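Local coordinates for protein putative sugar isomerase (Parabacteroides distasonis, PDB 3LMZ) that is a putative sugar isomerase with a xylose isomerase-like TIM barrel, its substrate and reaction not firmly established, at residues L20-G24 and Y25-N29; L36-L39 and E40-I44; L115-V118 and D119-K123. All coordinates share one frame; numbering follows the deposited sequence.

Contacts 1 and 2 follow each other along the chain, from strand 19-22 to helix 32-41: residues 20-29 leave the strand through a tight turn, and residues 36-44 end the helix. Their centres are 11 Å apart and they touch, Met22 CE lying 3.7 Å from Leu39 CD1 and Phe27 CZ 3.7 Å from Thr38 CG2. Contact 3, in helix 115-125, lies on the opposite side of the chain's centre, its centre 27 Å from that of contact 1 and 35 Å from that of contact 2. Contact 1 is nearest the chain's centre, and the Tyr25 side chain is about 4 Å from a bound citrate, probably from the crystallisation liquor, which may mark a pocket.

Contact 1: L20-G24 and Y25-N29; sequences LGMAG and YTFVN
Thr26 N donates to Ala23 O (3.2 Å) and Phe27 N to Gly24 O (2.8 Å), two successive i to i+3 bonds that wind the chain into a short 3-10 turn. Both bonds are bent. Val28 N continues the pattern by donating to Tyr25 O. The Thr26 hydroxyl is satisfied outside the turn: OG1 is hydrogen-bonded to Tyr232 N and Leu230 O. This is the loop that follows strand 19-22 of the TIM barrel, a strand that pairs in parallel with 227-230, so Thr26 fastens the turn to the end of the neighbouring strand. Next to the turn, selenomethionine Met22, in one of its two modelled conformers, makes a Met-aromatic contact with Phe27. Its SE lies 5.4 Å from the ring centroid, at the edge, while CE comes to 3.7 Å from Phe27 CE2 and CG meets the same edge in the plane of the ring. Chi1 (-170°) sets CG at the ring edge, and the bends at chi2 (87°) and chi3 (76°) bring CE back to the same CE2. Thr26 CG2, 4.0 Å from Met22 SE, packs on the selenium, and Ile243 of helix 240-256 touches Met22, Thr26 and Phe27.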
ATOM      1  N   LEU A  20      -2.443 -12.685   7.540  1.00 13.57           N
ATOM      2  CA  LEU A  20      -3.133 -11.664   6.787  1.00 12.53           C
ATOM      3  C   LEU A  20      -4.186 -12.293   5.862  1.00 12.75           C
ATOM      4  O   LEU A  20      -3.901 -13.200   5.064  1.00 13.46           O
ATOM      5  CB  LEU A  20      -2.123 -10.871   5.942  1.00 14.07           C
ATOM      6  CG  LEU A  20      -2.678  -9.716   5.109  1.00 13.82           C
ATOM      7  CD1 LEU A  20      -3.444  -8.680   5.949  1.00 15.99           C
ATOM      8  CD2 LEU A  20      -1.561  -8.953   4.370  1.00 15.03           C
ATOM      9  N   GLY A  21      -5.407 -11.764   5.946  1.00 12.81           N
ATOM     10  CA  GLY A  21      -6.485 -12.220   5.069  1.00 13.01           C
ATOM     11  C   GLY A  21      -7.345 -11.086   4.576  1.00 13.35           C
ATOM     12  O   GLY A  21      -7.061  -9.899   4.806  1.00 12.26           O
HETATM   13  N   MSE A  22      -8.400 -11.458   3.858  0.50 12.61           N
HETATM   14  CA  MSE A  22      -9.415 -10.521   3.420  0.50 13.22           C
HETATM   15  C   MSE A  22     -10.788 -10.988   3.876  0.50 11.67           C
HETATM   16  O   MSE A  22     -11.171 -12.128   3.745  0.50 14.08           O
HETATM   17  CB  MSE A  22      -9.412 -10.390   1.896  0.50 12.27           C
HETATM   18  CG  MSE A  22     -10.279  -9.244   1.379  0.50 17.19           C
HETATM   19 SE   MSE A  22      -9.137  -7.652   1.394  0.38 14.88          SE
HETATM   20  CE  MSE A  22      -8.088  -8.005  -0.148  0.50  8.96           C
ATOM     21  N   ALA A  23     -11.520  -9.999   4.367  1.00 12.27           N
ATOM     22  CA  ALA A  23     -12.899 -10.176   4.784  1.00 12.38           C
ATOM     23  C   ALA A  23     -13.734 -10.073   3.472  1.00 12.62           C
ATOM     24  O   ALA A  23     -13.454  -9.205   2.617  1.00 13.68           O
ATOM     25  CB  ALA A  23     -13.278  -9.024   5.809  1.00 12.52           C
ATOM     26  N   GLY A  24     -14.732 -10.949   3.294  1.00 13.13           N
ATOM     27  CA  GLY A  24     -15.438 -10.994   2.025  1.00 12.26           C
ATOM     28  C   GLY A  24     -16.248  -9.740   1.695  1.00 11.25           C
ATOM     29  O   GLY A  24     -16.375  -9.396   0.490  1.00 13.95           O
ATOM     30  N   TYR A  25     -16.779  -9.039   2.686  1.00 12.51           N
ATOM     31  CA  TYR A  25     -17.564  -7.831   2.433  1.00 12.22           C
ATOM     32  C   TYR A  25     -16.785  -6.766   1.660  1.00 12.53           C
ATOM     33  O   TYR A  25     -17.370  -5.935   0.946  1.00 13.82           O
ATOM     34  CB  TYR A  25     -18.134  -7.262   3.724  1.00 13.56           C
ATOM     35  CG  TYR A  25     -19.085  -6.127   3.565  1.00 14.78           C
ATOM     36  CD1 TYR A  25     -20.334  -6.345   3.006  1.00 15.56           C
ATOM     37  CD2 TYR A  25     -18.775  -4.859   4.031  1.00 16.57           C
ATOM     38  CE1 TYR A  25     -21.255  -5.294   2.905  1.00 17.86           C
ATOM     39  CE2 TYR A  25     -19.693  -3.830   3.969  1.00 16.08           C
ATOM     40  CZ  TYR A  25     -20.931  -4.082   3.360  1.00 17.86           C
ATOM     41  OH  TYR A  25     -21.948  -3.122   3.263  1.00 21.94           O
ATOM     42  N   THR A  26     -15.447  -6.787   1.806  1.00 12.61           N
ATOM     43  CA  THR A  26     -14.635  -5.881   0.980  1.00 12.18           C
ATOM     44  C   THR A  26     -15.038  -5.935  -0.504  1.00 13.32           C
ATOM     45  O   THR A  26     -14.986  -4.930  -1.222  1.00 15.36           O
ATOM     46  CB  THR A  26     -13.179  -6.213   1.147  1.00 11.37           C
ATOM     47  OG1 THR A  26     -12.812  -5.971   2.502  1.00 12.86           O
ATOM     48  CG2 THR A  26     -12.282  -5.384   0.225  1.00 13.50           C
ATOM     49  N   PHE A  27     -15.380  -7.169  -0.974  1.00 11.95           N
ATOM     50  CA  PHE A  27     -15.717  -7.459  -2.356  1.00 13.60           C
ATOM     51  C   PHE A  27     -17.216  -7.723  -2.522  1.00 14.07           C
ATOM     52  O   PHE A  27     -17.606  -8.388  -3.478  1.00 13.88           O
ATOM     53  CB  PHE A  27     -14.857  -8.651  -2.816  1.00 13.72           C
ATOM     54  CG  PHE A  27     -13.413  -8.308  -2.977  1.00 12.30           C
ATOM     55  CD1 PHE A  27     -12.956  -7.679  -4.130  1.00 16.14           C
ATOM     56  CD2 PHE A  27     -12.512  -8.537  -1.949  1.00 15.19           C
ATOM     57  CE1 PHE A  27     -11.622  -7.326  -4.265  1.00 18.74           C
ATOM     58  CE2 PHE A  27     -11.178  -8.169  -2.103  1.00 15.06           C
ATOM     59  CZ  PHE A  27     -10.760  -7.549  -3.232  1.00 14.91           C
ATOM     60  N   VAL A  28     -18.087  -7.048  -1.769  1.00 13.81           N
ATOM     61  CA  VAL A  28     -19.530  -7.250  -1.920  1.00 12.82           C
ATOM     62  C   VAL A  28     -20.017  -6.925  -3.317  1.00 14.46           C
ATOM     63  O   VAL A  28     -20.978  -7.532  -3.788  1.00 14.37           O
ATOM     64  CB  VAL A  28     -20.322  -6.439  -0.869  1.00 15.49           C
ATOM     65  CG1 VAL A  28     -20.145  -4.895  -1.054  1.00 13.97           C
ATOM     66  CG2 VAL A  28     -21.831  -6.830  -0.851  1.00 15.35           C
ATOM     67  N   ASN A  29     -19.353  -5.978  -4.009  1.00 14.19           N
ATOM     68  CA  ASN A  29     -19.751  -5.576  -5.330  1.00 14.44           C
ATOM     69  C   ASN A  29     -19.063  -6.336  -6.490  1.00 14.54           C
ATOM     70  O   ASN A  29     -19.263  -5.983  -7.686  1.00 17.61           O
ATOM     71  CB  ASN A  29     -19.566  -4.051  -5.509  1.00 17.09           C
ATOM     72  CG  ASN A  29     -20.550  -3.244  -4.656  1.00 14.53           C
ATOM     73  OD1 ASN A  29     -21.714  -3.615  -4.567  1.00 17.60           O
ATOM     74  ND2 ASN A  29     -20.082  -2.209  -4.002  1.00 16.98           N
TER

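Contact 2: L36-L39 and E40-I44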
ATOM      1  N   LEU A  36     -10.561 -13.311  -6.045  1.00 13.75           N
ATOM      2  CA  LEU A  36      -9.384 -14.187  -5.950  1.00 11.96           C
ATOM      3  C   LEU A  36      -8.205 -13.606  -6.751  1.00 13.92           C
ATOM      4  O   LEU A  36      -7.075 -13.683  -6.301  1.00 15.05           O
ATOM      5  CB  LEU A  36      -9.731 -15.608  -6.407  1.00 12.26           C
ATOM      6  CG  LEU A  36     -10.706 -16.363  -5.518  1.00 13.01           C
ATOM      7  CD1 LEU A  36     -11.073 -17.695  -6.210  1.00 14.54           C
ATOM      8  CD2 LEU A  36     -10.160 -16.564  -4.130  1.00 13.37           C
ATOM      9  N   LYS A  37      -8.450 -13.050  -7.911  1.00 13.16           N
ATOM     10  CA  LYS A  37      -7.396 -12.451  -8.694  1.00 14.90           C
ATOM     11  C   LYS A  37      -6.734 -11.278  -7.928  1.00 15.38           C
ATOM     12  O   LYS A  37      -5.501 -11.093  -7.941  1.00 15.16           O
ATOM     13  CB  LYS A  37      -7.951 -12.025 -10.054  1.00 17.15           C
ATOM     14  CG  LYS A  37      -8.075 -13.250 -10.968  1.00 23.44           C
ATOM     15  CD  LYS A  37      -8.825 -12.986 -12.300  1.00 26.88           C
ATOM     16  CE  LYS A  37      -8.987 -14.302 -13.129  1.00 35.68           C
ATOM     17  NZ  LYS A  37      -9.992 -14.107 -14.244  1.00 42.66           N
ATOM     18  N   THR A  38      -7.568 -10.479  -7.239  1.00 13.92           N
ATOM     19  CA  THR A  38      -7.054  -9.392  -6.483  1.00 12.98           C
ATOM     20  C   THR A  38      -6.219  -9.904  -5.335  1.00 12.72           C
ATOM     21  O   THR A  38      -5.111  -9.395  -5.095  1.00 12.94           O
ATOM     22  CB  THR A  38      -8.187  -8.447  -6.021  1.00 13.45           C
ATOM     23  OG1 THR A  38      -8.993  -8.081  -7.141  1.00 15.22           O
ATOM     24  CG2 THR A  38      -7.667  -7.253  -5.277  1.00 13.68           C
ATOM     25  N   LEU A  39      -6.713 -10.866  -4.550  1.00 12.19           N
ATOM     26  CA  LEU A  39      -5.885 -11.419  -3.464  1.00 13.05           C
ATOM     27  C   LEU A  39      -4.552 -11.965  -3.995  1.00 12.03           C
ATOM     28  O   LEU A  39      -3.512 -11.793  -3.370  1.00 13.88           O
ATOM     29  CB  LEU A  39      -6.620 -12.547  -2.682  1.00 14.54           C
ATOM     30  CG  LEU A  39      -7.538 -12.103  -1.522  1.00 16.08           C
ATOM     31  CD1 LEU A  39      -8.632 -11.181  -1.960  1.00 17.29           C
ATOM     32  CD2 LEU A  39      -8.108 -13.352  -0.865  1.00 14.48           C
ATOM     33  N   GLU A  40      -4.615 -12.698  -5.081  1.00 12.30           N
ATOM     34  CA  GLU A  40      -3.432 -13.304  -5.691  1.00 12.10           C
ATOM     35  C   GLU A  40      -2.372 -12.216  -5.976  1.00 11.71           C
ATOM     36  O   GLU A  40      -1.203 -12.354  -5.664  1.00 13.33           O
ATOM     37  CB  GLU A  40      -3.790 -14.064  -6.974  1.00 12.11           C
ATOM     38  CG  GLU A  40      -2.717 -14.834  -7.628  1.00 12.29           C
ATOM     39  CD  GLU A  40      -3.277 -15.681  -8.756  1.00 18.33           C
ATOM     40  OE1 GLU A  40      -4.190 -15.220  -9.469  1.00 26.86           O
ATOM     41  OE2 GLU A  40      -2.782 -16.811  -8.985  1.00 26.50           O
ATOM     42  N   ARG A  41      -2.805 -11.119  -6.604  1.00 11.91           N
ATOM     43  CA  ARG A  41      -1.906 -10.015  -6.973  1.00 11.95           C
ATOM     44  C   ARG A  41      -1.340  -9.319  -5.696  1.00 12.50           C
ATOM     45  O   ARG A  41      -0.240  -8.839  -5.739  1.00 12.64           O
ATOM     46  CB  ARG A  41      -2.627  -8.989  -7.876  1.00 13.56           C
ATOM     47  CG  ARG A  41      -2.925  -9.459  -9.276  1.00 15.67           C
ATOM     48  CD  ARG A  41      -3.453  -8.282 -10.141  1.00 18.64           C
ATOM     49  NE  ARG A  41      -2.392  -7.310 -10.413  1.00 20.83           N
ATOM     50  CZ  ARG A  41      -2.589  -6.083 -10.895  1.00 29.97           C
ATOM     51  NH1 ARG A  41      -3.807  -5.685 -11.185  1.00 20.33           N
ATOM     52  NH2 ARG A  41      -1.586  -5.258 -11.106  1.00 27.83           N
ATOM     53  N   LEU A  42      -2.140  -9.278  -4.630  1.00 12.48           N
ATOM     54  CA  LEU A  42      -1.692  -8.725  -3.351  1.00 13.59           C
ATOM     55  C   LEU A  42      -0.905  -9.654  -2.461  1.00 13.60           C
ATOM     56  O   LEU A  42      -0.471  -9.267  -1.400  1.00 11.98           O
ATOM     57  CB  LEU A  42      -2.879  -8.210  -2.540  1.00 14.28           C
ATOM     58  CG  LEU A  42      -3.695  -7.082  -3.118  1.00 17.67           C
ATOM     59  CD1 LEU A  42      -5.060  -7.006  -2.361  1.00 19.20           C
ATOM     60  CD2 LEU A  42      -2.913  -5.806  -3.047  1.00 17.38           C
ATOM     61  N   ASP A  43      -0.645 -10.883  -2.915  1.00 12.35           N
ATOM     62  CA  ASP A  43       0.049 -11.898  -2.108  1.00 12.39           C
ATOM     63  C   ASP A  43      -0.668 -12.225  -0.806  1.00 13.27           C
ATOM     64  O   ASP A  43      -0.053 -12.463   0.226  1.00 15.01           O
ATOM     65  CB  ASP A  43       1.499 -11.498  -1.861  1.00 12.14           C
ATOM     66  CG  ASP A  43       2.400 -12.648  -1.370  1.00 14.26           C
ATOM     67  OD1 ASP A  43       2.182 -13.827  -1.764  1.00 15.21           O
ATOM     68  OD2 ASP A  43       3.347 -12.377  -0.570  1.00 22.09           O
ATOM     69  N   ILE A  44      -1.997 -12.309  -0.868  1.00 13.86           N
ATOM     70  CA  ILE A  44      -2.852 -12.625   0.271  1.00 10.80           C
ATOM     71  C   ILE A  44      -3.425 -14.031   0.031  1.00 11.98           C
ATOM     72  O   ILE A  44      -3.938 -14.310  -1.060  1.00 13.12           O
ATOM     73  CB  ILE A  44      -4.008 -11.576   0.457  1.00 12.70           C
ATOM     74  CG1 ILE A  44      -3.393 -10.199   0.799  1.00 14.35           C
ATOM     75  CG2 ILE A  44      -5.050 -12.074   1.476  1.00 12.47           C
ATOM     76  CD1 ILE A  44      -4.395  -9.022   0.846  1.00 15.22           C
TER
HETATM   77  O   HOH W   1      -4.274 -12.633 -10.245  1.00 25.82           O
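A Schellman motif closes helix 32-41 of the TIM barrel, with Leu39 O and Glu40 O as its acceptors. Ile44 N reaches back to Leu39 O at 3.0 Å in a nearly straight bond (173°), and Asp43 N donates to Glu40 O; the positive phi of Asp43 (59°) turns the chain so that both amides face the last turn. Upstream, the regular helical bonds run from Glu40 N to Leu36 O, Arg41 N to Lys37 O and Leu42 N to Thr38 O. The apolar part of the motif pairs Leu39 with Ile44, whose side chains meet at a slant, Leu39 CG lying 3.9 Å from Ile44 CG2. Thr38 and Leu42 instead run alongside each other in the same direction, Thr38 CG2 meeting Leu42 CD1 at 3.9 Å. On another side of the helix, a water donates to Lys37 O (3.0 Å) and to Glu40 OE1 (2.7 Å). Glu40 extends from a CG anti to its amide nitrogen (chi1 -174°), and its OE1 is also hydrogen-bonded to His73 while OE2 forms a salt bridge with Lys74. Arg41 NH2 is hydrogen-bonded to Asp238 O of the second subunit. The amides of Asp43 and Ile44 are thus satisfied by the last turn, and separately the negative charge of the Glu40 carboxylate is probably stabilised by His73, Lys74 and the water.

Contact 3: L115-V118 and D119-K123; sequences LPYV and DKKVK
With CG anti to the backbone nitrogen (chi1 -162°), the Tyr117 ring swings along the helix toward Lys120 and Lys121, whereas Lys121 takes a different chi1, with CG anti to its carbonyl carbon, and bends at chi2 (-77°) so that its chain runs next to the ring in the same direction. The methylenes do the touching: Lys121 CE lies 3.5 Å from Tyr117 OH and 3.9 Å from Tyr117 CE2, and Lys121 CG is near CE2 as well. Lys120 meets the CE1 side of the ring, its CD 4.0 Å from Tyr117 CE1. Both lysines meet the ring at a slant, by aliphatic carbons. The polar ends of Tyr117 and Lys121 converge instead on Asp92, where Tyr117 OH is hydrogen-bonded to OD1 and Lys121 NZ forms a salt bridge with the same atom and another with Glu124, a sharing that probably helps hold the hydroxyl and the ammonium group near each other.

The backbone keeps an unbroken set of i to i+4 helical bonds, from Asp119 N to Leu115 O through Val122 N to Val118 O, the last at 2.8 Å. Val118 and Val122 are one turn apart, their CG1 atoms 4.3 Å from each other. Asp119 and Lys123, also one turn apart, form a salt bridge of 2.8 Å between Asp119 OD1 and Lys123 NZ, the ammonium on the syn side of the carboxylate but 32° out of its plane. Asp155 extends this pair, its carboxylate bridging to Lys123 NZ and its amide donating to Asp119 OD2.

Helix 115-125 is the crossover of the beta-alpha-beta unit between strands 105-110 and 128-132; Val118 and Val122 lie on Tyr129 and Ile158 of strands 128-132 and 158-163, while Tyr117 and Lys121 pack against helix 88-101.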
ATOM      1  N   LEU A 115     -27.776 -17.135  21.984  1.00 13.49           N
ATOM      2  CA  LEU A 115     -26.464 -17.544  22.452  1.00 15.05           C
ATOM      3  C   LEU A 115     -26.424 -18.934  23.112  1.00 14.76           C
ATOM      4  O   LEU A 115     -25.512 -19.732  22.862  1.00 15.09           O
ATOM      5  CB  LEU A 115     -25.874 -16.477  23.356  1.00 15.62           C
ATOM      6  CG  LEU A 115     -25.371 -15.234  22.574  1.00 18.45           C
ATOM      7  CD1 LEU A 115     -25.090 -14.109  23.548  1.00 18.34           C
ATOM      8  CD2 LEU A 115     -24.196 -15.501  21.696  1.00 19.55           C
ATOM      9  N   PRO A 116     -27.447 -19.285  23.919  1.00 16.38           N
ATOM     10  CA  PRO A 116     -27.458 -20.671  24.426  1.00 16.74           C
ATOM     11  C   PRO A 116     -27.489 -21.745  23.319  1.00 15.33           C
ATOM     12  O   PRO A 116     -26.863 -22.806  23.405  1.00 14.81           O
ATOM     13  CB  PRO A 116     -28.734 -20.712  25.269  1.00 15.06           C
ATOM     14  CG  PRO A 116     -28.937 -19.272  25.694  1.00 16.34           C
ATOM     15  CD  PRO A 116     -28.500 -18.429  24.521  1.00 13.99           C
ATOM     16  N   TYR A 117     -28.213 -21.469  22.234  1.00 13.50           N
ATOM     17  CA  TYR A 117     -28.237 -22.398  21.121  1.00 13.76           C
ATOM     18  C   TYR A 117     -26.897 -22.466  20.384  1.00 13.06           C
ATOM     19  O   TYR A 117     -26.439 -23.536  19.981  1.00 13.72           O
ATOM     20  CB  TYR A 117     -29.393 -22.036  20.179  1.00 14.48           C
ATOM     21  CG  TYR A 117     -29.771 -23.181  19.249  1.00 14.80           C
ATOM     22  CD1 TYR A 117     -30.491 -24.250  19.728  1.00 16.57           C
ATOM     23  CD2 TYR A 117     -29.453 -23.168  17.909  1.00 14.20           C
ATOM     24  CE1 TYR A 117     -30.864 -25.313  18.933  1.00 19.50           C
ATOM     25  CE2 TYR A 117     -29.797 -24.243  17.071  1.00 13.82           C
ATOM     26  CZ  TYR A 117     -30.554 -25.295  17.599  1.00 14.81           C
ATOM     27  OH  TYR A 117     -30.906 -26.396  16.811  1.00 17.39           O
ATOM     28  N   VAL A 118     -26.250 -21.327  20.192  1.00 14.03           N
ATOM     29  CA  VAL A 118     -24.883 -21.328  19.660  1.00 15.87           C
ATOM     30  C   VAL A 118     -23.943 -22.187  20.524  1.00 14.91           C
ATOM     31  O   VAL A 118     -23.174 -22.987  20.011  1.00 13.77           O
ATOM     32  CB  VAL A 118     -24.324 -19.900  19.543  1.00 15.50           C
ATOM     33  CG1 VAL A 118     -22.823 -19.949  19.090  1.00 13.90           C
ATOM     34  CG2 VAL A 118     -25.145 -19.093  18.532  1.00 16.63           C
ATOM     35  N   ASP A 119     -24.093 -22.074  21.835  1.00 13.89           N
ATOM     36  CA  ASP A 119     -23.358 -22.906  22.798  1.00 12.99           C
ATOM     37  C   ASP A 119     -23.561 -24.398  22.537  1.00 12.27           C
ATOM     38  O   ASP A 119     -22.606 -25.189  22.413  1.00 13.34           O
ATOM     39  CB  ASP A 119     -23.707 -22.504  24.222  1.00 13.53           C
ATOM     40  CG  ASP A 119     -22.861 -23.196  25.254  1.00 16.65           C
ATOM     41  OD1 ASP A 119     -23.054 -24.440  25.427  1.00 15.07           O
ATOM     42  OD2 ASP A 119     -22.126 -22.508  25.973  1.00 16.65           O
ATOM     43  N   LYS A 120     -24.824 -24.808  22.404  1.00 14.83           N
ATOM     44  CA  LYS A 120     -25.176 -26.189  22.057  1.00 14.66           C
ATOM     45  C   LYS A 120     -24.496 -26.620  20.752  1.00 12.46           C
ATOM     46  O   LYS A 120     -23.922 -27.727  20.640  1.00 12.66           O
ATOM     47  CB  LYS A 120     -26.718 -26.313  21.895  1.00 15.09           C
ATOM     48  CG  LYS A 120     -27.224 -27.687  21.699  1.00 23.67           C
ATOM     49  CD  LYS A 120     -28.728 -27.699  21.352  1.00 23.77           C
ATOM     50  CE  LYS A 120     -29.546 -28.234  22.411  1.00 37.50           C
ATOM     51  NZ  LYS A 120     -30.985 -28.280  21.981  1.00 30.57           N
ATOM     52  N   LYS A 121     -24.476 -25.736  19.743  1.00 11.84           N
ATOM     53  CA  LYS A 121     -23.960 -26.094  18.427  1.00 15.95           C
ATOM     54  C   LYS A 121     -22.414 -26.146  18.389  1.00 14.56           C
ATOM     55  O   LYS A 121     -21.869 -27.079  17.782  1.00 14.08           O
ATOM     56  CB  LYS A 121     -24.535 -25.145  17.355  1.00 15.76           C
ATOM     57  CG  LYS A 121     -26.023 -25.433  17.054  1.00 16.69           C
ATOM     58  CD  LYS A 121     -26.149 -26.683  16.165  1.00 18.60           C
ATOM     59  CE  LYS A 121     -27.545 -27.214  16.018  1.00 23.94           C
ATOM     60  NZ  LYS A 121     -27.567 -28.322  14.974  1.00 19.99           N
ATOM     61  N   VAL A 122     -21.737 -25.278  19.142  1.00 13.57           N
ATOM     62  CA  VAL A 122     -20.303 -25.392  19.174  1.00 14.99           C
ATOM     63  C   VAL A 122     -19.914 -26.699  19.848  1.00 13.34           C
ATOM     64  O   VAL A 122     -18.905 -27.292  19.435  1.00 13.75           O
ATOM     65  CB  VAL A 122     -19.495 -24.185  19.801  1.00 15.86           C
ATOM     66  CG1 VAL A 122     -19.723 -22.876  19.039  1.00 16.82           C
ATOM     67  CG2 VAL A 122     -19.808 -23.958  21.246  1.00 18.71           C
ATOM     68  N   LYS A 123     -20.694 -27.206  20.825  1.00 13.12           N
ATOM     69  CA  LYS A 123     -20.415 -28.511  21.441  1.00 16.25           C
ATOM     70  C   LYS A 123     -20.636 -29.664  20.467  1.00 15.00           C
ATOM     71  O   LYS A 123     -19.873 -30.612  20.427  1.00 14.91           O
ATOM     72  CB  LYS A 123     -21.298 -28.676  22.676  1.00 14.95           C
ATOM     73  CG  LYS A 123     -20.844 -27.800  23.840  1.00 15.56           C
ATOM     74  CD  LYS A 123     -21.808 -27.891  25.033  1.00 12.19           C
ATOM     75  CE  LYS A 123     -21.219 -27.359  26.326  1.00 14.31           C
ATOM     76  NZ  LYS A 123     -20.816 -25.882  26.312  1.00 14.25           N
TER